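Local coordinates for ethanolamine utilization protein EutL (Clostridium perfringens E str. JGS1987, PDB 4TME), which forms part of the shell of the ethanolamine-utilization bacterial microcompartment as a trimer, and binds ethanolamine, which probably controls opening of its pore, at residues 38-44 with 79-85. Coordinates in Å, arbitrary orientation, origin at the centre of the assembly. Where two conformers were deposited one is given. Residue numbers count along the deposited sequence, not the author numbering.
Sequences LITADCD and LAGEVIG. With ETA (ethanolamine), chain K.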
loop_
_atom_site.group_PDB
_atom_site.type_symbol
_atom_site.label_atom_id
_atom_site.label_comp_id
_atom_site.label_asym_id
_atom_site.label_seq_id
_atom_site.Cartn_x
_atom_site.Cartn_y
_atom_site.Cartn_z
ATOM N N LEU C 38 -23.022 -2.194 4.127
ATOM C CA LEU C 38 -21.769 -1.996 3.409
ATOM C C LEU C 38 -21.787 -0.642 2.698
ATOM O O LEU C 38 -22.782 -0.312 2.035
ATOM C CB LEU C 38 -21.567 -3.107 2.365
ATOM C CG LEU C 38 -21.745 -4.584 2.734
ATOM C CD1 LEU C 38 -21.694 -5.466 1.477
ATOM C CD2 LEU C 38 -20.681 -5.028 3.717
ATOM N N ILE C 39 -20.687 0.106 2.766
ATOM C CA ILE C 39 -20.602 1.370 2.053
ATOM C C ILE C 39 -19.199 1.620 1.525
ATOM O O ILE C 39 -18.208 1.298 2.191
ATOM C CB ILE C 39 -21.052 2.552 2.960
ATOM C CG1 ILE C 39 -21.180 3.843 2.152
ATOM C CG2 ILE C 39 -20.138 2.717 4.159
ATOM C CD1 ILE C 39 -21.913 4.955 2.942
ATOM N N THR C 40 -19.125 2.171 0.315
ATOM C CA THR C 40 -17.873 2.715 -0.216
ATOM C C THR C 40 -18.083 4.137 -0.686
ATOM O O THR C 40 -19.198 4.544 -1.033
ATOM C CB THR C 40 -17.295 1.892 -1.391
ATOM O OG1 THR C 40 -18.150 1.991 -2.528
ATOM C CG2 THR C 40 -17.134 0.432 -1.008
ATOM N N ALA C 41 -17.001 4.893 -0.694
ATOM C CA ALA C 41 -17.043 6.307 -1.022
ATOM C C ALA C 41 -15.666 6.761 -1.513
ATOM O O ALA C 41 -14.687 6.029 -1.366
ATOM C CB ALA C 41 -17.463 7.105 0.201
ATOM N N ASP C 42 -15.579 7.968 -2.066
ATOM C CA ASP C 42 -14.292 8.454 -2.574
ATOM C C ASP C 42 -13.511 9.305 -1.559
ATOM O O ASP C 42 -12.520 9.940 -1.922
ATOM C CB ASP C 42 -14.489 9.230 -3.865
ATOM C CG ASP C 42 -15.237 10.544 -3.674
ATOM O OD1 ASP C 42 -15.528 10.917 -2.523
ATOM O OD2 ASP C 42 -15.524 11.184 -4.708
ATOM N N CYS C 43 -13.948 9.297 -0.298
ATOM C CA CYS C 43 -13.245 10.059 0.748
ATOM C C CYS C 43 -13.289 9.298 2.060
ATOM O O CYS C 43 -14.352 9.149 2.664
ATOM C CB CYS C 43 -13.854 11.445 0.932
ATOM S SG CYS C 43 -13.015 12.386 2.247
ATOM N N ASP C 44 -12.151 8.778 2.488
ATOM C CA ASP C 44 -12.167 7.886 3.644
ATOM C C ASP C 44 -12.469 8.598 4.976
ATOM O O ASP C 44 -13.358 8.167 5.707
ATOM C CB ASP C 44 -10.854 7.060 3.729
ATOM C CG ASP C 44 -9.577 7.897 3.798
ATOM O OD1 ASP C 44 -9.591 9.110 3.524
ATOM O OD2 ASP C 44 -8.517 7.265 4.106
ATOM N N LEU C 79 -16.407 1.296 -8.129
ATOM C CA LEU C 79 -17.011 1.404 -6.803
ATOM C C LEU C 79 -16.020 1.244 -5.660
ATOM O O LEU C 79 -16.401 1.316 -4.500
ATOM C CB LEU C 79 -18.136 0.361 -6.647
ATOM C CG LEU C 79 -19.158 0.319 -7.780
ATOM C CD1 LEU C 79 -20.150 -0.789 -7.532
ATOM C CD2 LEU C 79 -19.883 1.665 -7.920
ATOM N N ALA C 80 -14.733 1.031 -5.970
ATOM C CA ALA C 80 -13.766 0.862 -4.893
ATOM C C ALA C 80 -13.501 2.144 -4.099
ATOM O O ALA C 80 -13.297 2.088 -2.883
ATOM C CB ALA C 80 -12.442 0.322 -5.449
ATOM N N GLY C 81 -13.495 3.286 -4.779
ATOM C CA GLY C 81 -13.230 4.558 -4.117
ATOM C C GLY C 81 -11.933 4.489 -3.326
ATOM O O GLY C 81 -10.929 3.964 -3.815
ATOM N N GLU C 82 -11.952 5.013 -2.109
ATOM C CA GLU C 82 -10.834 4.830 -1.209
ATOM C C GLU C 82 -11.217 4.404 0.192
ATOM O O GLU C 82 -10.419 4.511 1.119
ATOM C CB GLU C 82 -9.995 6.110 -1.147
ATOM C CG GLU C 82 -10.693 7.298 -0.535
ATOM C CD GLU C 82 -9.818 8.553 -0.476
ATOM O OE1 GLU C 82 -8.984 8.764 -1.395
ATOM O OE2 GLU C 82 -9.986 9.345 0.497
ATOM N N VAL C 83 -12.421 3.871 0.368
ATOM C CA VAL C 83 -12.816 3.382 1.677
ATOM C C VAL C 83 -13.929 2.339 1.572
ATOM O O VAL C 83 -14.802 2.444 0.701
ATOM C CB VAL C 83 -13.292 4.548 2.591
ATOM C CG1 VAL C 83 -14.537 5.248 2.025
ATOM C CG2 VAL C 83 -13.540 4.098 4.018
ATOM N N ILE C 84 -13.864 1.343 2.450
ATOM C CA ILE C 84 -14.989 0.435 2.676
ATOM C C ILE C 84 -15.321 0.478 4.163
ATOM O O ILE C 84 -14.439 0.408 5.041
ATOM C CB ILE C 84 -14.711 -1.021 2.216
ATOM C CG1 ILE C 84 -15.999 -1.854 2.462
ATOM C CG2 ILE C 84 -13.441 -1.583 2.894
ATOM C CD1 ILE C 84 -16.072 -3.131 1.740
ATOM N N GLY C 85 -16.609 0.663 4.455
ATOM C CA GLY C 85 -17.093 0.666 5.816
ATOM C C GLY C 85 -18.159 -0.408 5.981
ATOM O O GLY C 85 -18.945 -0.640 5.055
HETATM C CA ETA K . -7.758 11.622 2.413
HETATM N N ETA K . -7.541 10.264 1.961
HETATM C C ETA K . -8.487 12.433 1.352
HETATM O O ETA K . -9.703 11.848 0.963
#
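V83 lies over the CA and CB of D44 (CB to CB 3.7 Å) and touches the methyl of A41 through its CG1 (3.9 Å to A41 CB), against the start of helix 44-57 of this BMC domain. Here 38-41 and 83-85, parts of neighbouring strands 35-41 and 83-89 in the antiparallel four-stranded sheet, run antiparallel (161°); the ethanolamine site lies just past the end of the one and just before the other, an example of how strand ends and the loops that leave them build pockets. The ladder is regular at one end: I39 and G85 form a hydrogen-bonded pair, I39 N to G85 O 3.0 Å and G85 N to I39 O 2.8 Å, and a CB on G85 would crowd I39 CG2. Toward the pocket the loop 79-82 takes over. T40 OG1 donates to L79 O (2.7 Å), and E82 N to A41 O (3.0 Å). G81, with positive phi, passes so close to A41 that a CB there would collide with A41 O. On the sheet face of T40 and I84, a second subunit packs through its L155 and P154.

Past the N-cap residue C43, D44 N at the start of helix 44-57 donates to E82 OE2 (3.0 Å). The carboxylates of D44 and E82 then stand close, OD1 to OE2 3.1 Å, a like-charge pair bridged by the amine of ethanolamine. D44 also reaches S67 through OD2, E82 OE1 accepts from A72 N, and T182 OG1 also hydrogen-bonds the ligand. Ethanolamine N sits 2.8 Å from D44 OD1 and 3.0 Å from E82 OE2, while its hydroxyl O donates to that same OE2 at 2.6 Å.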